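Local coordinates for protein N-acetylneuraminic acid (Sialic acid) synthetase (Leptospira borgpetersenii serovar Hardjo-bovis, PDB 6NCS) that probably catalyses the synthesis of N-acetylneuraminic (sialic) acid or its 9-phosphate and binds a manganese ion, at residues 21-35 and 221-234. Numbering follows the deposited sequence. Where two conformers were deposited one is given.
Sequences GGNNPVFIIAEAGLN and VASGAEIIEKHYTV. With MN (manganese (II) ion), chain C.
Strands 27-33 and 227-231 run parallel, their axes 29° apart and 4.6 Å at closest approach, with Phe27 facing Ile227 and Glu31 facing His231. Hydrogen bonds step between the two backbones from Phe27 N to Glu226 O through to Glu31 N, which meets Lys230 O at 2.8 Å; the Tyr232 N to Glu31 O bond beyond it is weak. Ile227, Ile29, Glu229, Glu31 and His231 share one face of the sheet. There Ile29 CD1 rests 3.7 Å from Ile227 CG2, the two side chains lying alongside each other. Farther along, Glu31 CG sits over the centre of the His231 imidazole, 3.5 Å from the ring centroid, a CH-pi contact. The bend of Glu31 at chi2 (71°) turns its carboxylate, whose plane lies 65° from that of the ring, to a salt bridge with Lys59. His231 NE2 binds manganese at 2.2 Å, and His210 is a second ligand of the same ion. Glu229 OE1 accepts a bond of 2.5 Å from a water that also ligates the metal; Glu229 OE2 forms a salt bridge with Lys125. On the other face lie Ile28, Ile228, Ala30 and Lys230, the lysine reaching Asp209 and Gly213; next to them Val26 CG1 meets Ile228 CG1 at 3.9 Å, and helix 249-266 packs on Val26, Ile28 and Ala30. Past the strands, Thr233 OG1 donates to Asn35 OD1 (2.7 Å). Pairing of the barrel's first and last strands closes the eight-stranded parallel barrel of a TIM-barrel fold, and the metal lies at the C-terminal strand ends, where such barrels carry their active sites.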
ATOM      1  N   GLY A  21      -6.849  -3.044  15.139  1.00 17.45           N
ATOM      2  CA  GLY A  21      -5.503  -2.502  15.178  1.00 18.27           C
ATOM      3  C   GLY A  21      -4.486  -3.545  15.597  1.00 24.20           C
ATOM      4  O   GLY A  21      -4.765  -4.748  15.652  1.00 20.71           O
ATOM      5  N   GLY A  22      -3.281  -3.065  15.907  1.00 20.64           N
ATOM      6  CA  GLY A  22      -2.208  -3.982  16.273  1.00 24.69           C
ATOM      7  C   GLY A  22      -1.963  -4.944  15.131  1.00 21.81           C
ATOM      8  O   GLY A  22      -1.933  -4.556  13.962  1.00 26.60           O
ATOM      9  N   ASN A  23      -1.806  -6.228  15.445  1.00 25.83           N
ATOM     10  CA  ASN A  23      -1.660  -7.222  14.389  1.00 23.93           C
ATOM     11  C   ASN A  23      -2.943  -8.010  14.157  1.00 26.95           C
ATOM     12  O   ASN A  23      -2.890  -9.183  13.780  1.00 31.01           O
ATOM     13  CB  ASN A  23      -0.493  -8.165  14.687  1.00 26.08           C
ATOM     14  CG  ASN A  23      -0.488  -8.648  16.109  1.00 47.96           C
ATOM     15  OD1 ASN A  23      -1.533  -8.975  16.669  1.00 55.19           O
ATOM     16  ND2 ASN A  23       0.696  -8.689  16.713  1.00 67.50           N
ATOM     17  N   ASN A  24      -4.088  -7.391  14.367  1.00 20.49           N
ATOM     18  CA  ASN A  24      -5.371  -8.037  14.156  1.00 19.68           C
ATOM     19  C   ASN A  24      -5.801  -7.916  12.700  1.00 25.47           C
ATOM     20  O   ASN A  24      -5.291  -7.063  11.966  1.00 19.65           O
ATOM     21  CB  ASN A  24      -6.424  -7.407  15.066  1.00 19.22           C
ATOM     22  CG  ASN A  24      -6.173  -7.711  16.526  1.00 27.54           C
ATOM     23  OD1 ASN A  24      -6.326  -8.850  16.963  1.00 27.68           O
ATOM     24  ND2 ASN A  24      -5.772  -6.702  17.283  1.00 29.73           N
ATOM     25  N   PRO A  25      -6.740  -8.756  12.255  1.00 18.00           N
ATOM     26  CA  PRO A  25      -7.299  -8.592  10.910  1.00 19.08           C
ATOM     27  C   PRO A  25      -7.865  -7.202  10.712  1.00 17.93           C
ATOM     28  O   PRO A  25      -8.266  -6.527  11.665  1.00 15.81           O
ATOM     29  CB  PRO A  25      -8.419  -9.638  10.850  1.00 22.70           C
ATOM     30  CG  PRO A  25      -8.062 -10.640  11.886  1.00 20.55           C
ATOM     31  CD  PRO A  25      -7.348  -9.894  12.966  1.00 21.87           C
ATOM     32  N   VAL A  26      -7.903  -6.791   9.444  1.00 15.64           N
ATOM     33  CA  VAL A  26      -8.603  -5.566   9.077  1.00 14.36           C
ATOM     34  C   VAL A  26     -10.066  -5.695   9.450  1.00 14.09           C
ATOM     35  O   VAL A  26     -10.727  -6.677   9.097  1.00 14.96           O
ATOM     36  CB  VAL A  26      -8.445  -5.295   7.577  1.00 14.00           C
ATOM     37  CG1 VAL A  26      -9.214  -4.024   7.182  1.00 13.26           C
ATOM     38  CG2 VAL A  26      -6.980  -5.176   7.224  1.00 14.64           C
ATOM     39  N   PHE A  27     -10.581  -4.693  10.153  1.00 13.54           N
ATOM     40  CA  PHE A  27     -11.974  -4.638  10.575  1.00 14.07           C
ATOM     41  C   PHE A  27     -12.787  -3.997   9.457  1.00 14.34           C
ATOM     42  O   PHE A  27     -12.530  -2.846   9.091  1.00 14.42           O
ATOM     43  CB  PHE A  27     -12.054  -3.825  11.867  1.00 14.44           C
ATOM     44  CG  PHE A  27     -13.383  -3.853  12.534  1.00 16.30           C
ATOM     45  CD1 PHE A  27     -13.755  -4.938  13.318  1.00 18.92           C
ATOM     46  CD2 PHE A  27     -14.241  -2.765  12.439  1.00 14.40           C
ATOM     47  CE1 PHE A  27     -14.984  -4.949  13.964  1.00 20.22           C
ATOM     48  CE2 PHE A  27     -15.478  -2.768  13.085  1.00 20.63           C
ATOM     49  CZ  PHE A  27     -15.847  -3.859  13.843  1.00 16.69           C
ATOM     50  N   ILE A  28     -13.745  -4.735   8.894  1.00 12.25           N
ATOM     51  CA  ILE A  28     -14.483  -4.280   7.706  1.00 11.82           C
ATOM     52  C   ILE A  28     -15.915  -3.926   8.091  1.00 13.39           C
ATOM     53  O   ILE A  28     -16.647  -4.766   8.629  1.00 12.73           O
ATOM     54  CB  ILE A  28     -14.453  -5.337   6.594  1.00 12.35           C
ATOM     55  CG1 ILE A  28     -13.004  -5.538   6.130  1.00 18.12           C
ATOM     56  CG2 ILE A  28     -15.303  -4.869   5.393  1.00 15.55           C
ATOM     57  CD1 ILE A  28     -12.811  -6.680   5.169  1.00 24.05           C
ATOM     58  N   ILE A  29     -16.317  -2.691   7.777  1.00 11.35           N
ATOM     59  CA  ILE A  29     -17.620  -2.134   8.131  1.00 11.27           C
ATOM     60  C   ILE A  29     -18.419  -1.968   6.851  1.00 14.15           C
ATOM     61  O   ILE A  29     -17.974  -1.276   5.931  1.00 13.08           O
ATOM     62  CB  ILE A  29     -17.484  -0.774   8.835  1.00 11.48           C
ATOM     63  CG1 ILE A  29     -16.744  -0.906  10.172  1.00 11.85           C
ATOM     64  CG2 ILE A  29     -18.876  -0.133   9.055  1.00 12.22           C
ATOM     65  CD1 ILE A  29     -16.019   0.405  10.565  1.00 12.83           C
ATOM     66  N   ALA A  30     -19.608  -2.567   6.806  1.00 11.39           N
ATOM     67  CA  ALA A  30     -20.565  -2.341   5.732  1.00 11.58           C
ATOM     68  C   ALA A  30     -21.440  -1.159   6.133  1.00 13.16           C
ATOM     69  O   ALA A  30     -22.170  -1.242   7.117  1.00 14.54           O
ATOM     70  CB  ALA A  30     -21.400  -3.601   5.504  1.00 12.93           C
ATOM     71  N   GLU A  31     -21.346  -0.044   5.399  1.00 13.60           N
ATOM     72  CA  GLU A  31     -22.126   1.151   5.730  1.00 14.69           C
ATOM     73  C   GLU A  31     -23.469   1.027   5.022  1.00 13.73           C
ATOM     74  O   GLU A  31     -23.584   1.300   3.827  1.00 17.56           O
ATOM     75  CB  GLU A  31     -21.361   2.422   5.344  1.00 16.64           C
ATOM     76  CG  GLU A  31     -22.207   3.684   5.068  1.00 25.73           C
ATOM     77  CD  GLU A  31     -22.845   4.296   6.306  1.00 22.53           C
ATOM     78  OE1 GLU A  31     -22.815   5.541   6.433  1.00 29.40           O
ATOM     79  OE2 GLU A  31     -23.385   3.542   7.144  1.00 21.94           O
ATOM     80  N   ALA A  32     -24.485   0.567   5.760  1.00 15.86           N
ATOM     81  CA  ALA A  32     -25.834   0.527   5.210  1.00 16.78           C
ATOM     82  C   ALA A  32     -26.370   1.931   5.002  1.00 21.66           C
ATOM     83  O   ALA A  32     -27.171   2.160   4.091  1.00 17.49           O
ATOM     84  CB  ALA A  32     -26.768  -0.260   6.130  1.00 17.44           C
ATOM     85  N   GLY A  33     -25.948   2.864   5.846  1.00 16.54           N
ATOM     86  CA  GLY A  33     -26.246   4.270   5.646  1.00 21.18           C
ATOM     87  C   GLY A  33     -27.738   4.506   5.619  1.00 20.49           C
ATOM     88  O   GLY A  33     -28.464   4.134   6.552  1.00 22.70           O
ATOM     89  N   LEU A  34     -28.204   5.113   4.526  1.00 15.98           N
ATOM     90  CA  LEU A  34     -29.619   5.378   4.304  1.00 17.33           C
ATOM     91  C   LEU A  34     -30.193   4.541   3.171  1.00 19.06           C
ATOM     92  O   LEU A  34     -31.331   4.771   2.754  1.00 18.79           O
ATOM     93  CB  LEU A  34     -29.830   6.863   4.016  1.00 23.03           C
ATOM     94  CG  LEU A  34     -29.382   7.783   5.156  1.00 26.97           C
ATOM     95  CD1 LEU A  34     -29.824   9.206   4.900  1.00 30.70           C
ATOM     96  CD2 LEU A  34     -29.936   7.287   6.475  1.00 23.75           C
ATOM     97  N   ASN A  35     -29.430   3.567   2.666  1.00 17.28           N
ATOM     98  CA  ASN A  35     -29.805   2.878   1.433  1.00 17.69           C
ATOM     99  C   ASN A  35     -31.063   2.029   1.590  1.00 18.34           C
ATOM    100  O   ASN A  35     -31.736   1.745   0.590  1.00 19.86           O
ATOM    101  CB  ASN A  35     -28.614   2.035   0.949  1.00 16.90           C
ATOM    102  CG  ASN A  35     -28.894   1.319  -0.349  1.00 19.15           C
ATOM    103  OD1 ASN A  35     -29.225   0.138  -0.356  1.00 23.36           O
ATOM    104  ND2 ASN A  35     -28.763   2.033  -1.458  1.00 18.58           N
ATOM    105  N   VAL A 221      -5.916  -0.830   2.002  1.00  8.96           N
ATOM    106  CA  VAL A 221      -5.338  -1.885   2.841  1.00 12.08           C
ATOM    107  C   VAL A 221      -3.852  -2.046   2.553  1.00 15.73           C
ATOM    108  O   VAL A 221      -3.037  -2.126   3.478  1.00 11.28           O
ATOM    109  CB  VAL A 221      -6.091  -3.216   2.647  1.00 11.67           C
ATOM    110  CG1 VAL A 221      -5.378  -4.339   3.386  1.00 11.55           C
ATOM    111  CG2 VAL A 221      -7.529  -3.094   3.128  1.00 13.89           C
ATOM    112  N   ALA A 222      -3.470  -2.106   1.269  1.00 12.99           N
ATOM    113  CA  ALA A 222      -2.048  -2.213   0.957  1.00 11.46           C
ATOM    114  C   ALA A 222      -1.268  -1.001   1.453  1.00 11.38           C
ATOM    115  O   ALA A 222      -0.084  -1.119   1.797  1.00 17.45           O
ATOM    116  CB  ALA A 222      -1.831  -2.395  -0.551  1.00 15.10           C
ATOM    117  N   SER A 223      -1.904   0.162   1.520  1.00 12.79           N
ATOM    118  CA  SER A 223      -1.220   1.353   1.994  0.68 13.00           C
ATOM    119  C   SER A 223      -1.287   1.509   3.513  1.00 15.89           C
ATOM    120  O   SER A 223      -0.869   2.548   4.032  1.00 20.46           O
ATOM    121  CB  SER A 223      -1.782   2.598   1.310  0.68 14.99           C
ATOM    122  OG  SER A 223      -3.042   2.942   1.847  0.68 20.47           O
ATOM    123  N   GLY A 224      -1.799   0.513   4.230  1.00 15.51           N
ATOM    124  CA  GLY A 224      -1.727   0.508   5.688  1.00 12.77           C
ATOM    125  C   GLY A 224      -3.043   0.580   6.439  1.00 16.79           C
ATOM    126  O   GLY A 224      -3.015   0.563   7.678  1.00 15.49           O
ATOM    127  N   ALA A 225      -4.201   0.666   5.783  1.00 11.56           N
ATOM    128  CA  ALA A 225      -5.465   0.789   6.514  1.00  9.41           C
ATOM    129  C   ALA A 225      -5.728  -0.432   7.388  1.00 15.70           C
ATOM    130  O   ALA A 225      -5.566  -1.574   6.950  1.00 15.84           O
ATOM    131  CB  ALA A 225      -6.618   0.987   5.537  1.00 13.46           C
ATOM    132  N   GLU A 226      -6.151  -0.186   8.629  1.00 11.34           N
ATOM    133  CA  GLU A 226      -6.472  -1.242   9.582  0.52 11.96           C
ATOM    134  C   GLU A 226      -7.970  -1.420   9.770  1.00 12.21           C
ATOM    135  O   GLU A 226      -8.399  -2.375  10.435  1.00 11.08           O
ATOM    136  CB  GLU A 226      -5.800  -0.936  10.926  0.52 11.99           C
ATOM    137  CG  GLU A 226      -4.332  -0.536  10.766  0.52 16.95           C
ATOM    138  CD  GLU A 226      -3.667  -0.154  12.073  0.52 22.97           C
ATOM    139  OE1 GLU A 226      -3.395   1.054  12.285  0.52 22.67           O
ATOM    140  OE2 GLU A 226      -3.422  -1.065  12.890  0.52 24.21           O
ATOM    141  N   ILE A 227      -8.766  -0.519   9.211  1.00 12.81           N
ATOM    142  CA  ILE A 227     -10.217  -0.575   9.214  1.00 10.43           C
ATOM    143  C   ILE A 227     -10.637  -0.124   7.827  1.00 11.23           C
ATOM    144  O   ILE A 227     -10.022   0.790   7.268  1.00 13.18           O
ATOM    145  CB  ILE A 227     -10.833   0.352  10.290  1.00 11.22           C
ATOM    146  CG1 ILE A 227     -10.338  -0.001  11.691  1.00 14.87           C
ATOM    147  CG2 ILE A 227     -12.362   0.307  10.233  1.00 12.32           C
ATOM    148  CD1 ILE A 227      -9.045   0.742  12.110  1.00 21.94           C
ATOM    149  N   ILE A 228     -11.653  -0.768   7.260  1.00 10.83           N
ATOM    150  CA  ILE A 228     -12.218  -0.354   5.979  1.00 10.44           C
ATOM    151  C   ILE A 228     -13.712  -0.171   6.163  1.00 14.58           C
ATOM    152  O   ILE A 228     -14.394  -1.073   6.674  1.00 14.21           O
ATOM    153  CB  ILE A 228     -11.948  -1.373   4.856  1.00 12.87           C
ATOM    154  CG1 ILE A 228     -10.457  -1.434   4.521  1.00 15.78           C
ATOM    155  CG2 ILE A 228     -12.768  -1.020   3.614  1.00 14.01           C
ATOM    156  CD1 ILE A 228      -9.945  -0.186   3.765  1.00 15.67           C
ATOM    157  N   GLU A 229     -14.221   0.986   5.739  1.00 12.31           N
ATOM    158  CA  GLU A 229     -15.651   1.245   5.689  1.00 10.70           C
ATOM    159  C   GLU A 229     -16.049   1.416   4.227  1.00 17.26           C
ATOM    160  O   GLU A 229     -15.374   2.130   3.479  1.00 15.96           O
ATOM    161  CB  GLU A 229     -16.012   2.493   6.504  1.00 14.00           C
ATOM    162  CG  GLU A 229     -17.501   2.756   6.568  1.00 14.64           C
ATOM    163  CD  GLU A 229     -17.837   3.979   7.401  1.00 33.56           C
ATOM    164  OE1 GLU A 229     -18.330   4.972   6.834  1.00 45.53           O
ATOM    165  OE2 GLU A 229     -17.596   3.949   8.621  1.00 34.13           O
ATOM    166  N   LYS A 230     -17.122   0.747   3.819  1.00 11.61           N
ATOM    167  CA  LYS A 230     -17.576   0.778   2.433  1.00 12.25           C
ATOM    168  C   LYS A 230     -19.092   0.836   2.419  1.00 15.69           C
ATOM    169  O   LYS A 230     -19.742   0.041   3.103  1.00 12.88           O
ATOM    170  CB  LYS A 230     -17.072  -0.465   1.678  1.00 15.19           C
ATOM    171  CG  LYS A 230     -17.604  -0.640   0.259  1.00 15.92           C
ATOM    172  CD  LYS A 230     -17.031   0.385  -0.707  1.00 14.64           C
ATOM    173  CE  LYS A 230     -17.842   0.418  -2.008  1.00 15.03           C
ATOM    174  NZ  LYS A 230     -17.354   1.502  -2.932  1.00 18.45           N
ATOM    175  N   HIS A 231     -19.662   1.778   1.665  1.00 13.77           N
ATOM    176  CA  HIS A 231     -21.116   1.829   1.572  1.00 15.78           C
ATOM    177  C   HIS A 231     -21.641   0.550   0.935  1.00 18.23           C
ATOM    178  O   HIS A 231     -20.972  -0.086   0.115  1.00 19.00           O
ATOM    179  CB  HIS A 231     -21.579   3.041   0.766  1.00 15.48           C
ATOM    180  CG  HIS A 231     -21.477   4.332   1.515  1.00 18.96           C
ATOM    181  ND1 HIS A 231     -22.583   5.059   1.894  1.00 19.86           N
ATOM    182  CD2 HIS A 231     -20.400   5.019   1.965  1.00 21.27           C
ATOM    183  CE1 HIS A 231     -22.195   6.143   2.543  1.00 20.07           C
ATOM    184  NE2 HIS A 231     -20.874   6.143   2.598  1.00 26.79           N
ATOM    185  N   TYR A 232     -22.868   0.194   1.300  1.00 17.01           N
ATOM    186  CA  TYR A 232     -23.352  -1.158   1.087  1.00 15.33           C
ATOM    187  C   TYR A 232     -24.836  -1.136   0.748  1.00 17.55           C
ATOM    188  O   TYR A 232     -25.608  -0.357   1.317  1.00 16.85           O
ATOM    189  CB  TYR A 232     -23.048  -1.998   2.341  1.00 14.81           C
ATOM    190  CG  TYR A 232     -23.822  -3.282   2.462  1.00 16.26           C
ATOM    191  CD1 TYR A 232     -23.682  -4.293   1.518  1.00 16.43           C
ATOM    192  CD2 TYR A 232     -24.670  -3.500   3.540  1.00 16.12           C
ATOM    193  CE1 TYR A 232     -24.396  -5.473   1.631  1.00 16.24           C
ATOM    194  CE2 TYR A 232     -25.376  -4.687   3.666  1.00 19.41           C
ATOM    195  CZ  TYR A 232     -25.235  -5.666   2.707  1.00 18.97           C
ATOM    196  OH  TYR A 232     -25.939  -6.841   2.824  1.00 18.78           O
ATOM    197  N   THR A 233     -25.215  -1.970  -0.218  1.00 17.09           N
ATOM    198  CA  THR A 233     -26.596  -2.127  -0.654  1.00 18.05           C
ATOM    199  C   THR A 233     -26.811  -3.597  -0.976  1.00 19.76           C
ATOM    200  O   THR A 233     -25.873  -4.290  -1.376  1.00 24.41           O
ATOM    201  CB  THR A 233     -26.911  -1.264  -1.891  1.00 18.74           C
ATOM    202  OG1 THR A 233     -28.269  -1.469  -2.300  1.00 20.34           O
ATOM    203  CG2 THR A 233     -25.984  -1.615  -3.060  1.00 20.53           C
ATOM    204  N   VAL A 234     -28.042  -4.087  -0.797  1.00 19.30           N
ATOM    205  CA  VAL A 234     -28.294  -5.443  -1.276  1.00 19.92           C
ATOM    206  C   VAL A 234     -28.573  -5.483  -2.767  1.00 27.41           C
ATOM    207  O   VAL A 234     -28.509  -6.564  -3.363  1.00 24.94           O
ATOM    208  CB  VAL A 234     -29.444  -6.156  -0.541  1.00 25.19           C
ATOM    209  CG1 VAL A 234     -29.093  -6.345   0.934  1.00 23.41           C
ATOM    210  CG2 VAL A 234     -30.756  -5.424  -0.740  1.00 30.02           C
TER
HETATM  211 MN    MN C 301     -19.969   7.670   3.925  0.66 19.63          MN
HETATM  212  O   HOH W   1      -7.602  -4.070  12.576  1.00 19.26           O
HETATM  213  O   HOH W   2      -4.371  -3.924  12.244  1.00 25.82           O
HETATM  214  O   HOH W   3      -0.754  -1.937  13.472  1.00 28.91           O
HETATM  215  O   HOH W   4     -30.294  -2.239   0.240  1.00 21.43           O
HETATM  216  O   HOH W   5     -30.232   0.555  -3.639  1.00 23.40           O
HETATM  217  O   HOH W   6     -19.092   6.142   4.788  1.00 24.55           O